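Local atomic coordinates of putative alpha-L-fucosidase (Bacteroides thetaiotaomicron VPI-5482, PDB entry 3GZA), a protein that probably hydrolyses alpha-L-fucosidic linkages, releasing L-fucose from glycans. Residues A[27-32]-A[80-85]; A[283-288]-A[316-321]; A[76-81]-A[109-114]. All blocks are in the same frame, centred on the assembly; numbering follows the deposited sequence.

All three contacts lie in the TIM-barrel part of the chain and differ with their place in it. Interactions 1 and 3 are buried throughout, whereas interaction 2 is only partly buried. Interaction 3 is apolar core, with helix 110-121 packed on strand 75-79. Interaction 1 takes up the same chain where that strand ends, and there carboxylate, histidines and ordered water replace the hydrocarbon; Tyr28 N probably bonds Thr79 OG1 between the two. Interaction 2, at the end of strand 312-317, mixes aromatic packing with water bridges. It touches interaction 1 through Phe284, whose ring meets His27, His31 and His82, and through Tyr28 OH, which probably bonds Asp320 O.

Interaction 1 (A[27-32]-A[80-85]). With NA (sodium ion), chain G; EDO (1,2-ethanediol), chain D.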
ATOM      1  N   HIS A  27       5.651   8.020  19.808  1.00 24.99           N
ATOM      2  CA  HIS A  27       6.049   7.308  18.605  1.00 25.98           C
ATOM      3  C   HIS A  27       5.496   5.883  18.637  1.00 26.30           C
ATOM      4  O   HIS A  27       5.651   5.176  19.634  1.00 25.72           O
ATOM      5  CB  HIS A  27       7.570   7.264  18.458  1.00 25.26           C
ATOM      6  CG  HIS A  27       8.188   8.568  18.056  1.00 27.78           C
ATOM      7  ND1 HIS A  27       8.343   9.640  18.919  1.00 26.05           N
ATOM      8  CD2 HIS A  27       8.692   8.962  16.875  1.00 26.90           C
ATOM      9  CE1 HIS A  27       8.921  10.637  18.263  1.00 28.65           C
ATOM     10  NE2 HIS A  27       9.149  10.247  17.021  1.00 27.36           N
ATOM     11  N   TYR A  28       4.838   5.459  17.552  1.00 25.71           N
ATOM     12  CA  TYR A  28       4.259   4.140  17.462  1.00 25.20           C
ATOM     13  C   TYR A  28       4.207   3.776  15.981  1.00 26.67           C
ATOM     14  O   TYR A  28       3.763   4.596  15.170  1.00 26.17           O
ATOM     15  CB  TYR A  28       2.875   4.185  18.099  1.00 25.51           C
ATOM     16  CG  TYR A  28       2.353   2.933  18.766  1.00 27.20           C
ATOM     17  CD1 TYR A  28       3.144   2.280  19.677  1.00 26.19           C
ATOM     18  CD2 TYR A  28       1.070   2.496  18.541  1.00 26.16           C
ATOM     19  CE1 TYR A  28       2.662   1.192  20.368  1.00 25.54           C
ATOM     20  CE2 TYR A  28       0.580   1.401  19.206  1.00 25.80           C
ATOM     21  CZ  TYR A  28       1.363   0.798  20.140  1.00 27.33           C
ATOM     22  OH  TYR A  28       0.897  -0.262  20.874  1.00 26.82           O
ATOM     23  N   ASP A  29       4.728   2.631  15.632  1.00 25.02           N
ATOM     24  CA  ASP A  29       4.729   2.135  14.272  1.00 25.33           C
ATOM     25  C   ASP A  29       4.874   0.626  14.349  1.00 26.15           C
ATOM     26  O   ASP A  29       5.025   0.060  15.434  1.00 26.72           O
ATOM     27  CB  ASP A  29       5.841   2.845  13.464  1.00 25.75           C
ATOM     28  CG  ASP A  29       5.659   2.782  11.939  1.00 26.20           C
ATOM     29  OD1 ASP A  29       4.903   1.890  11.418  1.00 25.02           O
ATOM     30  OD2 ASP A  29       6.312   3.629  11.267  1.00 26.38           O
ATOM     31  N   LEU A  30       4.842  -0.043  13.182  1.00 25.47           N
ATOM     32  CA  LEU A  30       4.757  -1.517  13.172  1.00 25.67           C
ATOM     33  C   LEU A  30       5.883  -2.251  13.877  1.00 24.02           C
ATOM     34  O   LEU A  30       5.670  -3.318  14.475  1.00 24.33           O
ATOM     35  CB  LEU A  30       4.662  -1.991  11.713  1.00 25.60           C
ATOM     36  CG  LEU A  30       3.452  -1.496  10.919  1.00 25.53           C
ATOM     37  CD1 LEU A  30       3.670  -1.780   9.409  1.00 26.78           C
ATOM     38  CD2 LEU A  30       2.118  -2.109  11.438  1.00 27.27           C
ATOM     39  N   HIS A  31       7.091  -1.733  13.794  1.00 24.81           N
ATOM     40  CA  HIS A  31       8.266  -2.379  14.338  1.00 24.53           C
ATOM     41  C   HIS A  31       8.285  -2.392  15.864  1.00 25.00           C
ATOM     42  O   HIS A  31       9.112  -3.103  16.439  1.00 24.84           O
ATOM     43  CB  HIS A  31       9.558  -1.738  13.800  1.00 24.61           C
ATOM     44  CG  HIS A  31       9.628  -0.266  13.992  1.00 25.02           C
ATOM     45  ND1 HIS A  31       9.920   0.323  15.215  1.00 26.38           N
ATOM     46  CD2 HIS A  31       9.354   0.752  13.140  1.00 25.54           C
ATOM     47  CE1 HIS A  31       9.884   1.633  15.072  1.00 26.89           C
ATOM     48  NE2 HIS A  31       9.542   1.922  13.828  1.00 26.49           N
ATOM     49  N   VAL A  32       7.421  -1.624  16.536  1.00 25.95           N
ATOM     50  CA  VAL A  32       7.317  -1.764  17.983  1.00 25.76           C
ATOM     51  C   VAL A  32       6.940  -3.193  18.406  1.00 25.75           C
ATOM     52  O   VAL A  32       7.288  -3.669  19.510  1.00 25.77           O
ATOM     53  CB  VAL A  32       6.303  -0.757  18.542  1.00 26.02           C
ATOM     54  CG1 VAL A  32       5.886  -1.083  19.973  1.00 25.26           C
ATOM     55  CG2 VAL A  32       6.838   0.686  18.399  1.00 27.16           C
ATOM     56  N   ALA A  80       1.183   9.755  13.334  1.00 25.81           N
ATOM     57  CA  ALA A  80       0.228   9.137  12.444  1.00 26.20           C
ATOM     58  C   ALA A  80       0.906   8.239  11.431  1.00 26.29           C
ATOM     59  O   ALA A  80       0.365   7.194  11.067  1.00 26.01           O
ATOM     60  CB  ALA A  80      -0.605  10.198  11.737  1.00 26.15           C
ATOM     61  N   THR A  81       2.034   8.702  10.925  1.00 25.88           N
ATOM     62  CA  THR A  81       2.989   7.884  10.140  1.00 26.69           C
ATOM     63  C   THR A  81       4.401   8.255  10.628  1.00 26.53           C
ATOM     64  O   THR A  81       4.600   9.280  11.315  1.00 26.10           O
ATOM     65  CB  THR A  81       3.022   8.141   8.649  1.00 26.71           C
ATOM     66  OG1 THR A  81       3.439   9.517   8.391  1.00 26.91           O
ATOM     67  CG2 THR A  81       1.643   7.875   7.995  1.00 26.26           C
ATOM     68  N   HIS A  82       5.366   7.407  10.275  1.00 25.24           N
ATOM     69  CA  HIS A  82       6.736   7.614  10.646  1.00 24.96           C
ATOM     70  C   HIS A  82       7.606   7.219   9.462  1.00 25.07           C
ATOM     71  O   HIS A  82       7.753   8.022   8.539  1.00 27.36           O
ATOM     72  CB  HIS A  82       7.082   7.004  12.005  1.00 25.61           C
ATOM     73  CG  HIS A  82       8.437   7.368  12.483  1.00 26.07           C
ATOM     74  ND1 HIS A  82       9.498   6.513  12.390  1.00 26.97           N
ATOM     75  CD2 HIS A  82       8.915   8.509  13.033  1.00 25.17           C
ATOM     76  CE1 HIS A  82      10.582   7.099  12.868  1.00 27.42           C
ATOM     77  NE2 HIS A  82      10.264   8.332  13.247  1.00 26.13           N
ATOM     78  N   GLU A  83       8.185   6.005   9.446  1.00 24.87           N
ATOM     79  CA  GLU A  83       9.058   5.573   8.383  1.00 24.72           C
ATOM     80  C   GLU A  83       8.583   4.369   7.586  1.00 24.15           C
ATOM     81  O   GLU A  83       9.019   4.193   6.466  1.00 24.12           O
ATOM     82  CB  GLU A  83      10.437   5.210   8.954  1.00 25.34           C
ATOM     83  CG  GLU A  83      11.223   6.416   9.512  1.00 25.54           C
ATOM     84  CD  GLU A  83      12.376   6.015  10.417  1.00 27.38           C
ATOM     85  OE1 GLU A  83      12.398   4.859  10.931  1.00 26.22           O
ATOM     86  OE2 GLU A  83      13.213   6.880  10.689  1.00 24.96           O
ATOM     87  N   THR A  84       7.695   3.541   8.123  1.00 24.71           N
ATOM     88  CA  THR A  84       7.304   2.322   7.391  1.00 24.45           C
ATOM     89  C   THR A  84       6.317   2.617   6.280  1.00 25.34           C
ATOM     90  O   THR A  84       6.143   1.810   5.386  1.00 25.13           O
ATOM     91  CB  THR A  84       6.677   1.255   8.292  1.00 24.32           C
ATOM     92  OG1 THR A  84       5.380   1.693   8.740  1.00 25.22           O
ATOM     93  CG2 THR A  84       7.601   0.890   9.489  1.00 26.27           C
ATOM     94  N   GLY A  85       5.658   3.760   6.398  1.00 24.15           N
ATOM     95  CA  GLY A  85       4.559   4.142   5.555  1.00 24.74           C
ATOM     96  C   GLY A  85       3.204   3.819   6.148  1.00 23.69           C
ATOM     97  O   GLY A  85       2.216   4.270   5.569  1.00 24.88           O
TER
HETATM   98 NA    NA G 471      11.186  -3.209  17.599  1.00 12.96          NA
HETATM   99  C1  EDO D 463      11.906  11.904  16.686  1.00 25.66           C
HETATM  100  O1  EDO D 463      10.967  11.723  15.620  1.00 18.41           O
HETATM  101  C2  EDO D 463      11.720  13.320  17.128  1.00 25.04           C
HETATM  102  O2  EDO D 463      12.270  14.159  16.132  1.00 26.73           O
HETATM  103  O   HOH W   1       4.726   4.804   9.238  1.00 10.76           O
HETATM  104  O   HOH W   2       8.959   3.858  11.900  1.00 12.46           O
HETATM  105  O   HOH W   3      10.965  -0.761  17.740  1.00 14.31           O
HETATM  106  O   HOH W   4      10.102  -3.054  19.735  1.00 15.75           O
HETATM  107  O   HOH W   5      12.619  -3.036  15.477  1.00 15.53           O
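At the C-terminal rim of the TIM barrel, the loops that follow its first two strands meet in a buried polar cluster, in which Asp29 of one faces His82 and Thr84 of the other. Asp29 and Thr84 reach toward each other tip to tip: Thr84 OG1 donates to Asp29 OD1 over 2.7 Å, on the syn side of the carboxylate. Asp29 OD1 also accepts from Leu30 N (2.6 Å) on its anti side, 25° out of the plane, so two donors fix how the group is turned. Asp29 CG stands anti to the backbone N (chi1 -160°), which directs it at the facing loop. OD2 takes only a weak bond from Thr84 N, but two waters donate to it. One of them, its O 2.8 Å from Asp29 OD2, accepts from His82 N; the other, its O 2.7 Å from Asp29 OD2, also bonds His31 NE2 and His82 ND1, tying both imidazoles to one carboxylate. An alanine in place of Asp29 would probably leave Thr84 OG1 and Leu30 N without this acceptor, and the two waters without the carboxylate oxygen that holds them. Histidine suits these positions because its ring offers both a flat surface and polar edges. His27 turns its edge toward the face of His82 in an offset edge-to-face pair, the planes 79° apart, while His27 NE2 is hydrogen-bonded at 2.7 Å to O1 of a 1,2-ethanediol. His31 also serves by its backbone: His31 O lies 2.4 Å from a sodium ion, whose other ligands are Asp34, Ile36 and three waters. Such a cluster of histidine and carboxylate at the C-terminal ends of the strands lies where TIM-barrel glycosidases hold their active site, and is consistent with that role here.

Interaction 2 (A[283-288]-A[316-321]); sequences WFWEPD and GLTPDP
One face of the Trp285 indole is covered by Asp320 CB and Pro321 CD, and this is the tightly packed part of the contact, although all three residues are partly exposed. Asp320 CB sits 3.5 Å from the centroid of the Trp285 five-membered ring, and Pro321 CD 3.5 Å from that of the six-membered ring, two CH-pi contacts side by side. Proline, whose side chain crosses the indole at about a right angle, suits the place because its rigid ring presents C-H groups to it. The Asp320 carboxylate leads away, to Thr322 and Leu324. On the strand, Gly316 leaves room for the other indole: Gly316 CA is 3.5 Å from Trp283 CZ3, and a side-chain carbon there would collide with the ring. Thr318 CG2 fills in beside Trp283 O.

In contrast to this CH-pi part, the two backbones are joined through water instead of directly. One water accepts from Trp285 N at 2.9 Å and donates to Pro319 O at 2.8 Å; another lies between Trp283 O and Leu317 O. The chemistry implies a loop held by aromatic and C-H packing, its facing peptide groups satisfied in part by water rather than by extending the sheet.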
ATOM      1  N   TRP A 283      13.283   6.691  21.001  1.00 26.49           N
ATOM      2  CA  TRP A 283      12.011   7.340  20.746  1.00 25.86           C
ATOM      3  C   TRP A 283      10.879   6.309  20.679  1.00 24.86           C
ATOM      4  O   TRP A 283       9.710   6.653  20.816  1.00 24.36           O
ATOM      5  CB  TRP A 283      12.071   8.144  19.461  1.00 25.98           C
ATOM      6  CG  TRP A 283      12.913   9.363  19.547  1.00 24.18           C
ATOM      7  CD1 TRP A 283      14.165   9.500  19.081  1.00 26.70           C
ATOM      8  CD2 TRP A 283      12.570  10.625  20.163  1.00 24.80           C
ATOM      9  NE1 TRP A 283      14.634  10.770  19.337  1.00 25.47           N
ATOM     10  CE2 TRP A 283      13.676  11.471  20.021  1.00 25.20           C
ATOM     11  CE3 TRP A 283      11.419  11.119  20.776  1.00 26.24           C
ATOM     12  CZ2 TRP A 283      13.683  12.804  20.464  1.00 25.61           C
ATOM     13  CZ3 TRP A 283      11.446  12.395  21.279  1.00 26.03           C
ATOM     14  CH2 TRP A 283      12.543  13.247  21.073  1.00 23.77           C
ATOM     15  N   PHE A 284      11.218   5.069  20.403  1.00 25.28           N
ATOM     16  CA  PHE A 284      10.253   3.942  20.353  1.00 25.66           C
ATOM     17  C   PHE A 284      10.437   2.913  21.459  1.00 25.89           C
ATOM     18  O   PHE A 284      11.537   2.735  22.011  1.00 25.17           O
ATOM     19  CB  PHE A 284      10.415   3.178  19.011  1.00 24.94           C
ATOM     20  CG  PHE A 284       9.931   3.917  17.790  1.00 26.32           C
ATOM     21  CD1 PHE A 284       8.600   3.864  17.456  1.00 28.45           C
ATOM     22  CD2 PHE A 284      10.803   4.624  16.970  1.00 27.60           C
ATOM     23  CE1 PHE A 284       8.141   4.482  16.290  1.00 27.39           C
ATOM     24  CE2 PHE A 284      10.352   5.257  15.859  1.00 27.86           C
ATOM     25  CZ  PHE A 284       8.995   5.224  15.531  1.00 27.85           C
ATOM     26  N   TRP A 285       9.346   2.231  21.767  1.00 25.48           N
ATOM     27  CA  TRP A 285       9.400   1.099  22.679  1.00 24.59           C
ATOM     28  C   TRP A 285      10.184  -0.016  22.021  1.00 24.43           C
ATOM     29  O   TRP A 285       9.931  -0.389  20.884  1.00 25.20           O
ATOM     30  CB  TRP A 285       8.003   0.609  23.040  1.00 24.72           C
ATOM     31  CG  TRP A 285       8.065  -0.380  24.154  1.00 23.66           C
ATOM     32  CD1 TRP A 285       7.960  -0.111  25.500  1.00 24.22           C
ATOM     33  CD2 TRP A 285       8.340  -1.796  24.057  1.00 25.49           C
ATOM     34  NE1 TRP A 285       8.135  -1.260  26.222  1.00 25.60           N
ATOM     35  CE2 TRP A 285       8.353  -2.304  25.364  1.00 26.11           C
ATOM     36  CE3 TRP A 285       8.554  -2.683  22.987  1.00 25.13           C
ATOM     37  CZ2 TRP A 285       8.605  -3.641  25.636  1.00 25.68           C
ATOM     38  CZ3 TRP A 285       8.822  -4.019  23.280  1.00 24.54           C
ATOM     39  CH2 TRP A 285       8.810  -4.472  24.597  1.00 25.30           C
ATOM     40  N   GLU A 286      11.092  -0.596  22.787  1.00 25.70           N
ATOM     41  CA  GLU A 286      11.953  -1.695  22.398  1.00 24.70           C
ATOM     42  C   GLU A 286      12.071  -2.599  23.621  1.00 25.52           C
ATOM     43  O   GLU A 286      11.893  -2.152  24.754  1.00 25.82           O
ATOM     44  CB  GLU A 286      13.338  -1.199  21.970  1.00 25.73           C
ATOM     45  CG  GLU A 286      13.311  -0.295  20.814  1.00 27.22           C
ATOM     46  CD  GLU A 286      14.568   0.453  20.689  1.00 28.02           C
ATOM     47  OE1 GLU A 286      15.557  -0.129  20.252  1.00 26.84           O
ATOM     48  OE2 GLU A 286      14.562   1.662  21.001  1.00 28.74           O
ATOM     49  N   PRO A 287      12.364  -3.877  23.420  1.00 25.74           N
ATOM     50  CA  PRO A 287      12.495  -4.741  24.594  1.00 26.33           C
ATOM     51  C   PRO A 287      13.654  -4.377  25.509  1.00 26.22           C
ATOM     52  O   PRO A 287      14.694  -3.872  25.035  1.00 25.83           O
ATOM     53  CB  PRO A 287      12.762  -6.131  23.989  1.00 26.68           C
ATOM     54  CG  PRO A 287      12.255  -6.011  22.539  1.00 28.11           C
ATOM     55  CD  PRO A 287      12.439  -4.593  22.136  1.00 26.15           C
ATOM     56  N   ASP A 288      13.470  -4.670  26.797  1.00 26.27           N
ATOM     57  CA  ASP A 288      14.504  -4.512  27.819  1.00 26.02           C
ATOM     58  C   ASP A 288      15.032  -3.081  28.028  1.00 24.12           C
ATOM     59  O   ASP A 288      16.164  -2.903  28.493  1.00 24.76           O
ATOM     60  CB  ASP A 288      15.665  -5.451  27.531  1.00 26.47           C
ATOM     61  CG  ASP A 288      15.204  -6.920  27.363  1.00 32.36           C
ATOM     62  OD1 ASP A 288      14.556  -7.456  28.288  1.00 38.67           O
ATOM     63  OD2 ASP A 288      15.458  -7.501  26.289  1.00 38.42           O
ATOM     64  N   GLY A 316       9.636  12.451  24.650  1.00 25.28           N
ATOM     65  CA  GLY A 316       9.290  11.296  23.811  1.00 24.37           C
ATOM     66  C   GLY A 316       8.914  10.095  24.632  1.00 22.98           C
ATOM     67  O   GLY A 316       9.753   9.478  25.368  1.00 25.24           O
ATOM     68  N   LEU A 317       7.642   9.762  24.515  1.00 23.61           N
ATOM     69  CA  LEU A 317       7.075   8.649  25.261  1.00 23.04           C
ATOM     70  C   LEU A 317       6.796   7.471  24.329  1.00 25.06           C
ATOM     71  O   LEU A 317       6.520   7.629  23.144  1.00 26.17           O
ATOM     72  CB  LEU A 317       5.809   9.108  25.972  1.00 23.93           C
ATOM     73  CG  LEU A 317       5.977  10.328  26.882  1.00 26.15           C
ATOM     74  CD1 LEU A 317       4.678  10.615  27.657  1.00 26.93           C
ATOM     75  CD2 LEU A 317       7.246  10.227  27.810  1.00 25.21           C
ATOM     76  N   THR A 318       6.784   6.281  24.923  1.00 24.95           N
ATOM     77  CA  THR A 318       6.810   5.022  24.125  1.00 24.66           C
ATOM     78  C   THR A 318       5.760   3.994  24.527  1.00 24.39           C
ATOM     79  O   THR A 318       6.028   3.119  25.412  1.00 25.99           O
ATOM     80  CB  THR A 318       8.192   4.376  24.221  1.00 25.00           C
ATOM     81  OG1 THR A 318       8.517   4.013  25.568  1.00 25.17           O
ATOM     82  CG2 THR A 318       9.272   5.318  23.727  1.00 27.01           C
ATOM     83  N   PRO A 319       4.599   4.036  23.862  1.00 25.05           N
ATOM     84  CA  PRO A 319       3.611   2.959  24.171  1.00 24.75           C
ATOM     85  C   PRO A 319       4.198   1.620  23.741  1.00 26.45           C
ATOM     86  O   PRO A 319       4.921   1.514  22.765  1.00 25.25           O
ATOM     87  CB  PRO A 319       2.410   3.345  23.343  1.00 26.22           C
ATOM     88  CG  PRO A 319       2.596   4.826  23.067  1.00 26.77           C
ATOM     89  CD  PRO A 319       4.039   5.026  22.944  1.00 26.96           C
ATOM     90  N   ASP A 320       3.856   0.612  24.508  1.00 25.07           N
ATOM     91  CA  ASP A 320       4.405  -0.743  24.354  1.00 26.16           C
ATOM     92  C   ASP A 320       3.534  -1.630  23.468  1.00 25.05           C
ATOM     93  O   ASP A 320       2.509  -1.194  22.946  1.00 24.90           O
ATOM     94  CB  ASP A 320       4.708  -1.321  25.750  1.00 26.22           C
ATOM     95  CG  ASP A 320       3.468  -1.745  26.564  1.00 25.87           C
ATOM     96  OD1 ASP A 320       2.357  -1.896  25.996  1.00 25.59           O
ATOM     97  OD2 ASP A 320       3.603  -1.842  27.800  1.00 27.48           O
ATOM     98  N   PRO A 321       3.947  -2.874  23.228  1.00 24.30           N
ATOM     99  CA  PRO A 321       3.144  -3.717  22.305  1.00 25.27           C
ATOM    100  C   PRO A 321       1.772  -4.142  22.825  1.00 26.40           C
ATOM    101  O   PRO A 321       0.986  -4.701  22.066  1.00 27.28           O
ATOM    102  CB  PRO A 321       4.026  -4.940  22.090  1.00 26.12           C
ATOM    103  CG  PRO A 321       5.398  -4.473  22.400  1.00 25.67           C
ATOM    104  CD  PRO A 321       5.217  -3.522  23.546  1.00 25.04           C
TER
HETATM  105  O   HOH W   6       8.558   9.035  21.582  1.00 11.23           O
HETATM  106  O   HOH W   7       6.632   3.076  21.175  1.00 12.51           O

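Interaction 3 (A[76-81]-A[109-114]); sequences AVLTAT and DIVRDF
Leu78 and Phe114 carry the packing of a beta-alpha unit of the TIM barrel, in which helix 110-121 lies on the outside of strand 75-79 and leads back to the neighbouring parallel strand 124-129. The local axes run antiparallel, at 174°, and approach to 9.6 Å, as expected where a helix returns over the sheet. The Phe114 ring is laid against the strand so that Leu78 CB stands above the centre of one face, 3.7 Å from the ring centroid and only 10° off the normal, a clear CH-pi contact. At the ring's edge, Phe114 CE2 comes within 3.4 Å of Ala76 O, while Phe114 CZ touches Ala76 CB at 3.7 Å. Alanine is suited to this place: its single methyl lets the broad ring come close to the strand. Leu78 CG is anti to its backbone N (chi1 175°), and CD2 beyond it meets the first turn of the helix. There the leucine side chain crosses that of Ile110 at about a right angle, CD2 of Leu78 being 3.8 Å from CG2 of Ile110, and the same methyl also touches Val111. A smaller pair closes the end of the contact: Ala80 CB rests 4.0 Å from Val111 CG2, and Leu169 of helix 148-171 packs on both residues. These apolar side chains fill the space between helix and strand without polar bonds. Asp109 is the N-cap of the helix, its OD1 accepting over 2.9 Å from Arg112 N, which approaches from above the carboxylate plane, while Asp109 OD2 is held by Tyr173 OH.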
ATOM      1  N   ALA A  76      -0.078  16.952  23.459  1.00 25.54           N
ATOM      2  CA  ALA A  76       0.399  15.567  23.201  1.00 25.06           C
ATOM      3  C   ALA A  76       0.228  15.335  21.694  1.00 26.16           C
ATOM      4  O   ALA A  76      -0.779  15.706  21.119  1.00 26.51           O
ATOM      5  CB  ALA A  76      -0.387  14.513  24.030  1.00 25.65           C
ATOM      6  N   VAL A  77       1.244  14.731  21.111  1.00 24.40           N
ATOM      7  CA  VAL A  77       1.344  14.494  19.669  1.00 25.38           C
ATOM      8  C   VAL A  77       1.553  13.019  19.406  1.00 26.21           C
ATOM      9  O   VAL A  77       2.322  12.362  20.094  1.00 25.62           O
ATOM     10  CB  VAL A  77       2.541  15.318  19.117  1.00 25.02           C
ATOM     11  CG1 VAL A  77       2.722  15.164  17.593  1.00 26.96           C
ATOM     12  CG2 VAL A  77       2.421  16.815  19.499  1.00 28.62           C
ATOM     13  N   LEU A  78       0.896  12.493  18.369  1.00 25.94           N
ATOM     14  CA  LEU A  78       1.044  11.115  17.944  1.00 25.83           C
ATOM     15  C   LEU A  78       1.551  11.001  16.529  1.00 27.07           C
ATOM     16  O   LEU A  78       1.140  11.760  15.673  1.00 25.30           O
ATOM     17  CB  LEU A  78      -0.342  10.422  17.980  1.00 26.93           C
ATOM     18  CG  LEU A  78      -0.409   8.993  17.448  1.00 26.19           C
ATOM     19  CD1 LEU A  78       0.508   8.007  18.225  1.00 27.30           C
ATOM     20  CD2 LEU A  78      -1.877   8.427  17.392  1.00 26.26           C
ATOM     21  N   THR A  79       2.496  10.088  16.307  1.00 25.67           N
ATOM     22  CA  THR A  79       2.981   9.785  14.977  1.00 25.90           C
ATOM     23  C   THR A  79       1.905   9.046  14.185  1.00 27.03           C
ATOM     24  O   THR A  79       1.712   7.827  14.348  1.00 27.64           O
ATOM     25  CB  THR A  79       4.255   8.937  15.005  1.00 26.59           C
ATOM     26  OG1 THR A  79       3.974   7.717  15.689  1.00 26.41           O
ATOM     27  CG2 THR A  79       5.411   9.645  15.712  1.00 26.80           C
ATOM     28  N   ALA A  80       1.183   9.755  13.334  1.00 25.81           N
ATOM     29  CA  ALA A  80       0.228   9.137  12.444  1.00 26.20           C
ATOM     30  C   ALA A  80       0.906   8.239  11.431  1.00 26.29           C
ATOM     31  O   ALA A  80       0.365   7.194  11.067  1.00 26.01           O
ATOM     32  CB  ALA A  80      -0.605  10.198  11.737  1.00 26.15           C
ATOM     33  N   THR A  81       2.034   8.702  10.925  1.00 25.88           N
ATOM     34  CA  THR A  81       2.989   7.884  10.140  1.00 26.69           C
ATOM     35  C   THR A  81       4.401   8.255  10.628  1.00 26.53           C
ATOM     36  O   THR A  81       4.600   9.280  11.315  1.00 26.10           O
ATOM     37  CB  THR A  81       3.022   8.141   8.649  1.00 26.71           C
ATOM     38  OG1 THR A  81       3.439   9.517   8.391  1.00 26.91           O
ATOM     39  CG2 THR A  81       1.643   7.875   7.995  1.00 26.26           C
ATOM     40  N   ASP A 109      -8.906   3.300  14.742  1.00 23.79           N
ATOM     41  CA  ASP A 109      -8.365   4.601  14.364  1.00 23.50           C
ATOM     42  C   ASP A 109      -7.724   5.161  15.622  1.00 23.31           C
ATOM     43  O   ASP A 109      -8.395   5.686  16.510  1.00 23.93           O
ATOM     44  CB  ASP A 109      -9.441   5.501  13.825  1.00 22.53           C
ATOM     45  CG  ASP A 109      -8.867   6.770  13.221  1.00 26.26           C
ATOM     46  OD1 ASP A 109      -7.835   7.279  13.722  1.00 24.55           O
ATOM     47  OD2 ASP A 109      -9.495   7.261  12.260  1.00 25.17           O
ATOM     48  N   ILE A 110      -6.417   4.956  15.724  1.00 24.18           N
ATOM     49  CA  ILE A 110      -5.715   5.335  16.919  1.00 24.52           C
ATOM     50  C   ILE A 110      -5.550   6.852  16.986  1.00 25.64           C
ATOM     51  O   ILE A 110      -5.526   7.401  18.079  1.00 25.32           O
ATOM     52  CB  ILE A 110      -4.368   4.617  17.007  1.00 25.08           C
ATOM     53  CG1 ILE A 110      -4.625   3.115  17.130  1.00 25.77           C
ATOM     54  CG2 ILE A 110      -3.513   5.114  18.226  1.00 25.69           C
ATOM     55  CD1 ILE A 110      -3.364   2.256  17.060  1.00 26.38           C
ATOM     56  N   VAL A 111      -5.472   7.525  15.834  1.00 24.59           N
ATOM     57  CA  VAL A 111      -5.444   8.992  15.833  1.00 24.66           C
ATOM     58  C   VAL A 111      -6.737   9.513  16.471  1.00 26.04           C
ATOM     59  O   VAL A 111      -6.717  10.446  17.289  1.00 25.56           O
ATOM     60  CB  VAL A 111      -5.229   9.544  14.415  1.00 25.12           C
ATOM     61  CG1 VAL A 111      -5.365  11.081  14.432  1.00 24.64           C
ATOM     62  CG2 VAL A 111      -3.854   9.117  13.862  1.00 26.65           C
ATOM     63  N   ARG A 112      -7.864   8.903  16.137  1.00 25.01           N
ATOM     64  CA  ARG A 112      -9.137   9.317  16.729  1.00 24.88           C
ATOM     65  C   ARG A 112      -9.183   9.059  18.234  1.00 25.13           C
ATOM     66  O   ARG A 112      -9.568   9.906  19.031  1.00 25.34           O
ATOM     67  CB  ARG A 112     -10.300   8.667  16.043  1.00 25.46           C
ATOM     68  CG  ARG A 112     -11.586   9.297  16.559  1.00 24.71           C
ATOM     69  CD  ARG A 112     -12.790   9.126  15.712  1.00 23.98           C
ATOM     70  NE  ARG A 112     -12.577   9.435  14.320  1.00 25.69           N
ATOM     71  CZ  ARG A 112     -12.484  10.680  13.811  1.00 24.60           C
ATOM     72  NH1 ARG A 112     -12.590  11.749  14.576  1.00 25.96           N
ATOM     73  NH2 ARG A 112     -12.317  10.831  12.503  1.00 25.79           N
ATOM     74  N   ASP A 113      -8.814   7.842  18.619  1.00 24.50           N
ATOM     75  CA  ASP A 113      -8.772   7.505  20.040  1.00 25.40           C
ATOM     76  C   ASP A 113      -7.925   8.574  20.751  1.00 25.11           C
ATOM     77  O   ASP A 113      -8.307   9.118  21.794  1.00 24.54           O
ATOM     78  CB  ASP A 113      -8.089   6.166  20.247  1.00 25.04           C
ATOM     79  CG  ASP A 113      -8.949   4.956  19.950  1.00 28.35           C
ATOM     80  OD1 ASP A 113      -9.995   5.034  19.295  1.00 27.06           O
ATOM     81  OD2 ASP A 113      -8.496   3.884  20.395  1.00 30.84           O
ATOM     82  N   PHE A 114      -6.777   8.872  20.173  1.00 25.22           N
ATOM     83  CA  PHE A 114      -5.790   9.786  20.755  1.00 25.02           C
ATOM     84  C   PHE A 114      -6.246  11.201  20.904  1.00 24.78           C
ATOM     85  O   PHE A 114      -6.145  11.780  22.006  1.00 24.74           O
ATOM     86  CB  PHE A 114      -4.533   9.748  19.888  1.00 25.06           C
ATOM     87  CG  PHE A 114      -3.413  10.578  20.412  1.00 25.23           C
ATOM     88  CD1 PHE A 114      -2.587  10.088  21.368  1.00 26.04           C
ATOM     89  CD2 PHE A 114      -3.166  11.847  19.923  1.00 26.98           C
ATOM     90  CE1 PHE A 114      -1.562  10.850  21.884  1.00 26.19           C
ATOM     91  CE2 PHE A 114      -2.085  12.605  20.418  1.00 27.75           C
ATOM     92  CZ  PHE A 114      -1.307  12.105  21.389  1.00 27.22           C
TER